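PDB 3N7L: neurotoxin from Clostridium botulinum, which probably binds gangliosides on nerve cells, being the receptor-binding domain of a mosaic D/C botulinum neurotoxin. Local coordinates for residues 59-62 with 63-66; 116-119 with 120-124; 340-344 with 345-349. All coordinates share one frame; numbering follows the deposited sequence.

Contact 1 (59-62 with 63-66); sequences TQNE and NIVY
Asn-61 lays its CB across the side chain of Ile-64 at about a right angle, CB to CG1 3.5 Å, while its amide oxygen turns to the backbone at the start of the helix. The first torsion explains the reach: with CG opposite the backbone N (chi1 -180°) and beside the carbonyl carbon, OD1 lies by the first turn. There it takes two N-H groups. The bond from Ile-64 N to Asn-61 OD1 is the better formed, 3.0 Å with an N-H...O angle of 150°, although the donor sits 28° out of the plane of the amide carbonyl. Asn-63 N approaches Asn-61 OD1 more closely, at 2.6 Å, but its hydrogen points well aside and the bond is weak. The backbone of the same residue begins the helical pattern: Asn-61 O receives Val-65 N at 3.0 Å in a nearly straight bond, and a weak second bond from Ile-64 N. One turn on, Glu-62 O accepts Tyr-66 N at 2.8 Å.

Gln-60 meets the helix mainly through its aliphatic part. Its CG touches Val-65 CG2 at 3.4 Å, and the two side chains cross roughly perpendicularly. The amide beyond is used elsewhere, NE2 giving a weak hydrogen bond to Lys-179 O. Glu-62 and Asn-63, both exposed, run alongside each other in the same direction. Ile-64 also rests on Ile-8 and Tyr-24, which places this turn against the N-terminal strand 7-14. Two amide-oxygen bonds to the second and third residues after it, together with the main-chain bond to the fourth, make Asn-61 the N-cap of the short helix 62-66, which follows strand 55-59 in the jelly-roll half of the receptor-binding domain.

Contact 2 (116-119 with 120-124); sequences LKQN and ENSEQ
Leu-116 and Gln-124 form the regular end of this hairpin through two main-chain hydrogen bonds. Leu-116 N gives to Gln-124 O at 2.7 Å with an N-H...O angle of 173°, and Gln-124 N returns one to Leu-116 O at 2.8 Å; this makes an antiparallel hydrogen-bonded pair. Toward the turn the backbone pairing loses this regularity. Gln-118 N and Asn-119 N both address Ser-122 O, the former weakly and the latter over a straight but longer 3.3 Å, the pattern of a classic beta bulge.

Side-chain-to-backbone bonds come from Asn-119. Its CG stands between the backbone N and the carbonyl carbon (chi1 58°), which swings OD1 over the turn. Asn-121 N reaches Asn-119 OD1 at 2.7 Å, lying slightly out of the amide carbonyl plane, and Ser-122 N adds a weak bond to the same oxygen. Two amide hydrogens of the turn thus converge on one acceptor.

Charged groups meet on the face that carries Lys-117 and Glu-123, whose side chains pass at a slant. The lysine is extended as far as CE and bends only at its last torsion (chi4 65°), which brings NZ beside the turn. The salt bridge from Lys-117 NZ to Glu-123 OE2 is long, at 3.6 Å. A water lies closer: it accepts from Lys-117 NZ at 2.6 Å and donates to Glu-120 O at 3.0 Å, linking the ammonium group to the turn. Apolar contact is slight, as where Lys-117 CE lies against Glu-120 CA.

Outside the hairpin end, Gln-124 bonds through its amide to Lys-170 N and Lys-168 O. The chemistry implies a turn in which one amide oxygen takes two backbone N-H groups by bent bonds, beside the straighter main-chain pair at its open end, and a charge pair that is loose and partly hydrated, the ammonium group being nearer the water than the carboxylate.

Contact 3 (340-344 with 345-349); sequences DEIRK and YGSFI
Ser-347 folds back on the helix end and gives its hydroxyl to the main chain, OG to Ile-342 O at 2.8 Å. Since OG lies opposite the carbonyl carbon of Ser-347 and beside its N (chi1 -59°), the hydroxyl is turned back toward the last turn of the helix. The bond does not use a lone-pair direction: the hydroxyl oxygen stands 46° out of the carbonyl plane of Ile-342. A second donor serves the same acceptor, Gly-346 N at 2.8 Å from Ile-342 O, and it arrives from the opposite face of that plane. Ile-342 O is therefore held from both sides by donors that follow the helix.

Glu-341 O is engaged one residue earlier, taking Tyr-345 N at 2.8 Å nearly end-on to the carbonyl, as well as a weak bond from Lys-344 N. Water supplies the next link. It accepts from Ser-347 N at 2.8 Å and can donate to Arg-343 O, so the amide of Ser-347 finds its acceptor in solvent rather than in the helix.

Tyr-345 is packed on two sides by the preceding turn. The CB of Lys-344 sits 3.9 Å from the ring centroid, only 1° off the normal, a CH-pi contact over the face. At the ring edge, near its plane, Glu-341 OE1 comes 3.2 Å from Tyr-345 CE2. The other carboxylate oxygen, OE2, pairs with Lys-344 NZ in a salt bridge whose hydrogen bond is weak, so the glutamate meets both neighbours. Beyond the helix, Tyr-345 lies on Met-318 and Ser-347 on Ser-366. This is the C-terminus of a short helix within the beta-trefoil half of the domain: Gly-346 is the first residue to leave helical angles, and the chain is delivered directly into strand 348-354 of the trefoil sheet.

In the fold
Contacts 1 and 2 lie at the surface of the N-terminal receptor-binding region, their centres 21 Å apart; contact 3, partly buried, is about 59 Å from contact 1 and 61 Å from contact 2, centre to centre, on the opposite side of the chain's centre and in the C-terminal region. No two hold the same elements. Strands 55-59 and 111-117, which lead into contacts 1 and 2, nevertheless belong to one antiparallel sheet. Both surface contacts use an asparagine amide oxygen to gather backbone N-H groups, at a helix start and in a hairpin turn respectively. In 340-349 the side chain donates instead: a serine hydroxyl joins a backbone N-H on one carbonyl of the helix end.

Contact 1 (59-62 with 63-66)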
loop_
_atom_site.group_PDB
_atom_site.type_symbol
_atom_site.label_atom_id
_atom_site.label_comp_id
_atom_site.label_asym_id
_atom_site.label_seq_id
_atom_site.Cartn_x
_atom_site.Cartn_y
_atom_site.Cartn_z
ATOM N N THR A 59 23.580 -13.861 -8.519
ATOM C CA THR A 59 24.368 -15.070 -8.303
ATOM C C THR A 59 25.235 -14.833 -7.076
ATOM O O THR A 59 26.149 -14.006 -7.098
ATOM C CB THR A 59 25.272 -15.370 -9.506
ATOM O OG1 THR A 59 24.471 -15.450 -10.690
ATOM C CG2 THR A 59 26.006 -16.694 -9.308
ATOM N N GLN A 60 24.943 -15.552 -6.000
ATOM C CA GLN A 60 25.697 -15.382 -4.771
ATOM C C GLN A 60 26.812 -16.403 -4.595
ATOM O O GLN A 60 27.049 -17.239 -5.470
ATOM C CB GLN A 60 24.739 -15.409 -3.576
ATOM C CG GLN A 60 23.795 -16.591 -3.558
ATOM C CD GLN A 60 22.431 -16.232 -2.989
ATOM O OE1 GLN A 60 22.324 -15.431 -2.060
ATOM N NE2 GLN A 60 21.381 -16.836 -3.538
ATOM N N ASN A 61 27.503 -16.311 -3.464
ATOM C CA ASN A 61 28.605 -17.210 -3.156
ATOM C C ASN A 61 28.113 -18.575 -2.681
ATOM O O ASN A 61 27.435 -18.685 -1.658
ATOM C CB ASN A 61 29.502 -16.581 -2.090
ATOM C CG ASN A 61 30.680 -17.462 -1.729
ATOM O OD1 ASN A 61 30.510 -18.555 -1.186
ATOM N ND2 ASN A 61 31.885 -16.992 -2.033
ATOM N N GLU A 62 28.469 -19.610 -3.437
ATOM C CA GLU A 62 28.092 -20.990 -3.142
ATOM C C GLU A 62 28.305 -21.379 -1.682
ATOM O O GLU A 62 27.465 -22.045 -1.078
ATOM C CB GLU A 62 28.901 -21.933 -4.031
ATOM C CG GLU A 62 30.402 -21.756 -3.851
ATOM C CD GLU A 62 31.216 -22.599 -4.804
ATOM O OE1 GLU A 62 32.464 -22.522 -4.741
ATOM O OE2 GLU A 62 30.611 -23.334 -5.616
ATOM N N ASN A 63 29.437 -20.974 -1.123
ATOM C CA ASN A 63 29.758 -21.296 0.260
ATOM C C ASN A 63 28.818 -20.599 1.228
ATOM O O ASN A 63 28.408 -21.180 2.234
ATOM C CB ASN A 63 31.207 -20.912 0.562
ATOM C CG ASN A 63 32.199 -21.664 -0.311
ATOM O OD1 ASN A 63 32.232 -22.897 -0.308
ATOM N ND2 ASN A 63 33.010 -20.925 -1.065
ATOM N N ILE A 64 28.478 -19.351 0.921
ATOM C CA ILE A 64 27.567 -18.585 1.759
ATOM C C ILE A 64 26.206 -19.280 1.783
ATOM O O ILE A 64 25.594 -19.429 2.839
ATOM C CB ILE A 64 27.415 -17.140 1.231
ATOM C CG1 ILE A 64 28.751 -16.406 1.358
ATOM C CG2 ILE A 64 26.328 -16.402 2.003
ATOM C CD1 ILE A 64 29.298 -16.358 2.780
ATOM N N VAL A 65 25.743 -19.710 0.613
ATOM C CA VAL A 65 24.467 -20.411 0.505
ATOM C C VAL A 65 24.570 -21.741 1.247
ATOM O O VAL A 65 23.701 -22.097 2.043
ATOM C CB VAL A 65 24.110 -20.706 -0.975
ATOM C CG1 VAL A 65 22.833 -21.532 -1.053
ATOM C CG2 VAL A 65 23.943 -19.409 -1.739
ATOM N N TYR A 66 25.654 -22.459 0.979
ATOM C CA TYR A 66 25.908 -23.763 1.579
ATOM C C TYR A 66 25.846 -23.792 3.106
ATOM O O TYR A 66 25.284 -24.718 3.687
ATOM C CB TYR A 66 27.276 -24.275 1.126
ATOM C CG TYR A 66 27.557 -25.703 1.523
ATOM C CD1 TYR A 66 27.000 -26.767 0.812
ATOM C CD2 TYR A 66 28.373 -25.993 2.617
ATOM C CE1 TYR A 66 27.257 -28.087 1.179
ATOM C CE2 TYR A 66 28.632 -27.308 2.995
ATOM C CZ TYR A 66 28.072 -28.349 2.270
ATOM O OH TYR A 66 28.334 -29.653 2.634
#

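Contact 2 (116-119 with 120-124)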
loop_
_atom_site.group_PDB
_atom_site.type_symbol
_atom_site.label_atom_id
_atom_site.label_comp_id
_atom_site.label_asym_id
_atom_site.label_seq_id
_atom_site.Cartn_x
_atom_site.Cartn_y
_atom_site.Cartn_z
ATOM N N LEU A 116 9.122 -24.693 -1.288
ATOM C CA LEU A 116 10.389 -25.342 -0.975
ATOM C C LEU A 116 10.323 -26.567 -1.894
ATOM O O LEU A 116 9.490 -27.447 -1.694
ATOM C CB LEU A 116 10.394 -25.760 0.501
ATOM C CG LEU A 116 11.534 -25.321 1.429
ATOM C CD1 LEU A 116 12.036 -23.933 1.055
ATOM C CD2 LEU A 116 11.037 -25.356 2.879
ATOM N N LYS A 117 11.173 -26.613 -2.912
ATOM C CA LYS A 117 11.137 -27.725 -3.858
ATOM C C LYS A 117 12.300 -28.703 -3.699
ATOM O O LYS A 117 13.432 -28.402 -4.082
ATOM C CB LYS A 117 11.123 -27.175 -5.285
ATOM C CG LYS A 117 10.880 -28.217 -6.368
ATOM C CD LYS A 117 11.077 -27.602 -7.740
ATOM C CE LYS A 117 10.641 -28.552 -8.841
ATOM N NZ LYS A 117 9.178 -28.798 -8.774
ATOM N N GLN A 118 12.030 -29.879 -3.144
ATOM C CA GLN A 118 13.109 -30.846 -2.987
ATOM C C GLN A 118 13.449 -31.480 -4.338
ATOM O O GLN A 118 14.620 -31.645 -4.665
ATOM C CB GLN A 118 12.748 -31.914 -1.952
ATOM C CG GLN A 118 11.636 -32.836 -2.335
ATOM C CD GLN A 118 11.493 -33.972 -1.345
ATOM O OE1 GLN A 118 12.448 -34.708 -1.086
ATOM N NE2 GLN A 118 10.296 -34.122 -0.785
ATOM N N ASN A 119 12.431 -31.834 -5.118
ATOM C CA ASN A 119 12.659 -32.399 -6.449
ATOM C C ASN A 119 11.464 -32.158 -7.363
ATOM O O ASN A 119 10.433 -31.643 -6.925
ATOM C CB ASN A 119 12.999 -33.901 -6.390
ATOM C CG ASN A 119 11.923 -34.732 -5.729
ATOM O OD1 ASN A 119 10.745 -34.648 -6.079
ATOM N ND2 ASN A 119 12.328 -35.559 -4.770
ATOM N N GLU A 120 11.608 -32.520 -8.634
ATOM C CA GLU A 120 10.544 -32.313 -9.610
ATOM C C GLU A 120 9.234 -32.964 -9.190
ATOM O O GLU A 120 8.160 -32.585 -9.655
ATOM C CB GLU A 120 10.966 -32.853 -10.983
ATOM C CG GLU A 120 11.164 -34.368 -11.048
ATOM C CD GLU A 120 12.526 -34.832 -10.532
ATOM O OE1 GLU A 120 12.744 -36.066 -10.477
ATOM O OE2 GLU A 120 13.376 -33.978 -10.190
ATOM N N ASN A 121 9.327 -33.926 -8.284
ATOM C CA ASN A 121 8.161 -34.661 -7.828
ATOM C C ASN A 121 7.546 -34.186 -6.511
ATOM O O ASN A 121 6.356 -34.382 -6.273
ATOM C CB ASN A 121 8.530 -36.144 -7.714
ATOM C CG ASN A 121 7.323 -37.045 -7.712
ATOM O OD1 ASN A 121 7.451 -38.267 -7.747
ATOM N ND2 ASN A 121 6.136 -36.446 -7.673
ATOM N N SER A 122 8.345 -33.566 -5.651
ATOM C CA SER A 122 7.823 -33.125 -4.366
ATOM C C SER A 122 8.252 -31.739 -3.912
ATOM O O SER A 122 9.328 -31.246 -4.252
ATOM C CB SER A 122 8.183 -34.147 -3.290
ATOM O OG SER A 122 9.542 -34.524 -3.393
ATOM N N GLU A 123 7.393 -31.122 -3.118
ATOM C CA GLU A 123 7.653 -29.791 -2.616
ATOM C C GLU A 123 6.720 -29.502 -1.456
ATOM O O GLU A 123 5.807 -30.276 -1.164
ATOM C CB GLU A 123 7.418 -28.777 -3.733
ATOM C CG GLU A 123 5.990 -28.774 -4.244
ATOM C CD GLU A 123 5.835 -28.021 -5.548
ATOM O OE1 GLU A 123 4.682 -27.758 -5.950
ATOM O OE2 GLU A 123 6.864 -27.700 -6.179
ATOM N N GLN A 124 6.961 -28.385 -0.787
ATOM C CA GLN A 124 6.124 -27.983 0.326
ATOM C C GLN A 124 5.983 -26.479 0.195
ATOM O O GLN A 124 6.953 -25.779 -0.080
ATOM C CB GLN A 124 6.779 -28.362 1.655
ATOM C CG GLN A 124 5.960 -27.988 2.884
ATOM C CD GLN A 124 6.526 -28.584 4.163
ATOM O OE1 GLN A 124 7.743 -28.710 4.313
ATOM N NE2 GLN A 124 5.647 -28.943 5.096
HETATM O O HOH W 1 8.383 -29.961 -11.012
#

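Contact 3 (340-344 with 345-349)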
loop_
_atom_site.group_PDB
_atom_site.type_symbol
_atom_site.label_atom_id
_atom_site.label_comp_id
_atom_site.label_asym_id
_atom_site.label_seq_id
_atom_site.Cartn_x
_atom_site.Cartn_y
_atom_site.Cartn_z
ATOM N N ASP A 340 -8.816 33.516 3.407
ATOM C CA ASP A 340 -9.149 33.847 4.793
ATOM C C ASP A 340 -10.254 32.924 5.302
ATOM O O ASP A 340 -10.249 32.529 6.467
ATOM C CB ASP A 340 -9.604 35.310 4.916
ATOM C CG ASP A 340 -8.442 36.294 4.866
ATOM O OD1 ASP A 340 -8.698 37.516 4.847
ATOM O OD2 ASP A 340 -7.271 35.848 4.847
ATOM N N GLU A 341 -11.197 32.577 4.430
ATOM C CA GLU A 341 -12.290 31.690 4.815
ATOM C C GLU A 341 -11.805 30.245 4.934
ATOM O O GLU A 341 -12.247 29.501 5.811
ATOM C CB GLU A 341 -13.434 31.777 3.801
ATOM C CG GLU A 341 -14.075 33.155 3.717
ATOM C CD GLU A 341 -14.490 33.686 5.079
ATOM O OE1 GLU A 341 -15.323 33.034 5.744
ATOM O OE2 GLU A 341 -13.979 34.754 5.489
ATOM N N ILE A 342 -10.895 29.849 4.052
ATOM C CA ILE A 342 -10.353 28.494 4.095
ATOM C C ILE A 342 -9.602 28.250 5.408
ATOM O O ILE A 342 -9.733 27.193 6.025
ATOM C CB ILE A 342 -9.392 28.238 2.914
ATOM C CG1 ILE A 342 -10.180 28.236 1.598
ATOM C CG2 ILE A 342 -8.649 26.915 3.118
ATOM C CD1 ILE A 342 -9.322 28.041 0.359
ATOM N N ARG A 343 -8.827 29.239 5.837
ATOM C CA ARG A 343 -8.051 29.114 7.066
ATOM C C ARG A 343 -8.943 28.907 8.288
ATOM O O ARG A 343 -8.549 28.242 9.249
ATOM C CB ARG A 343 -7.179 30.359 7.261
ATOM C CG ARG A 343 -6.213 30.605 6.110
ATOM C CD ARG A 343 -5.467 31.920 6.276
ATOM N NE ARG A 343 -4.353 31.794 7.208
ATOM C CZ ARG A 343 -3.200 31.196 6.915
ATOM N NH1 ARG A 343 -3.006 30.673 5.711
ATOM N NH2 ARG A 343 -2.243 31.112 7.830
ATOM N N LYS A 344 -10.150 29.458 8.243
ATOM C CA LYS A 344 -11.072 29.331 9.367
ATOM C C LYS A 344 -12.041 28.161 9.283
ATOM O O LYS A 344 -12.410 27.586 10.308
ATOM C CB LYS A 344 -11.880 30.621 9.536
ATOM C CG LYS A 344 -11.032 31.840 9.867
ATOM C CD LYS A 344 -11.881 33.082 10.051
ATOM C CE LYS A 344 -12.604 33.456 8.770
ATOM N NZ LYS A 344 -13.306 34.763 8.908
ATOM N N TYR A 345 -12.458 27.798 8.075
ATOM C CA TYR A 345 -13.430 26.722 7.941
ATOM C C TYR A 345 -13.038 25.494 7.131
ATOM O O TYR A 345 -13.802 24.530 7.086
ATOM C CB TYR A 345 -14.727 27.292 7.369
ATOM C CG TYR A 345 -15.195 28.527 8.092
ATOM C CD1 TYR A 345 -15.444 28.501 9.464
ATOM C CD2 TYR A 345 -15.364 29.733 7.412
ATOM C CE1 TYR A 345 -15.851 29.645 10.145
ATOM C CE2 TYR A 345 -15.771 30.885 8.081
ATOM C CZ TYR A 345 -16.011 30.833 9.447
ATOM O OH TYR A 345 -16.412 31.969 10.111
ATOM N N GLY A 346 -11.867 25.510 6.503
ATOM C CA GLY A 346 -11.478 24.362 5.698
ATOM C C GLY A 346 -10.038 23.897 5.779
ATOM O O GLY A 346 -9.549 23.246 4.858
ATOM N N SER A 347 -9.360 24.204 6.879
ATOM C CA SER A 347 -7.968 23.796 7.038
ATOM C C SER A 347 -7.850 22.591 7.961
ATOM O O SER A 347 -8.509 22.528 9.003
ATOM C CB SER A 347 -7.142 24.964 7.573
ATOM O OG SER A 347 -7.217 26.061 6.681
ATOM N N PHE A 348 -7.013 21.634 7.570
ATOM C CA PHE A 348 -6.832 20.422 8.359
ATOM C C PHE A 348 -5.391 20.082 8.700
ATOM O O PHE A 348 -4.449 20.478 8.010
ATOM C CB PHE A 348 -7.442 19.209 7.643
ATOM C CG PHE A 348 -8.910 19.333 7.377
ATOM C CD1 PHE A 348 -9.373 20.066 6.292
ATOM C CD2 PHE A 348 -9.834 18.748 8.236
ATOM C CE1 PHE A 348 -10.740 20.218 6.063
ATOM C CE2 PHE A 348 -11.205 18.892 8.016
ATOM C CZ PHE A 348 -11.657 19.631 6.927
ATOM N N ILE A 349 -5.250 19.333 9.787
ATOM C CA ILE A 349 -3.964 18.848 10.263
ATOM C C ILE A 349 -4.071 17.364 9.956
ATOM O O ILE A 349 -4.994 16.701 10.419
ATOM C CB ILE A 349 -3.831 19.043 11.778
ATOM C CG1 ILE A 349 -3.937 20.530 12.108
ATOM C CG2 ILE A 349 -2.515 18.454 12.262
ATOM C CD1 ILE A 349 -4.326 20.792 13.538
HETATM O O HOH W 2 -9.906 25.534 9.305
#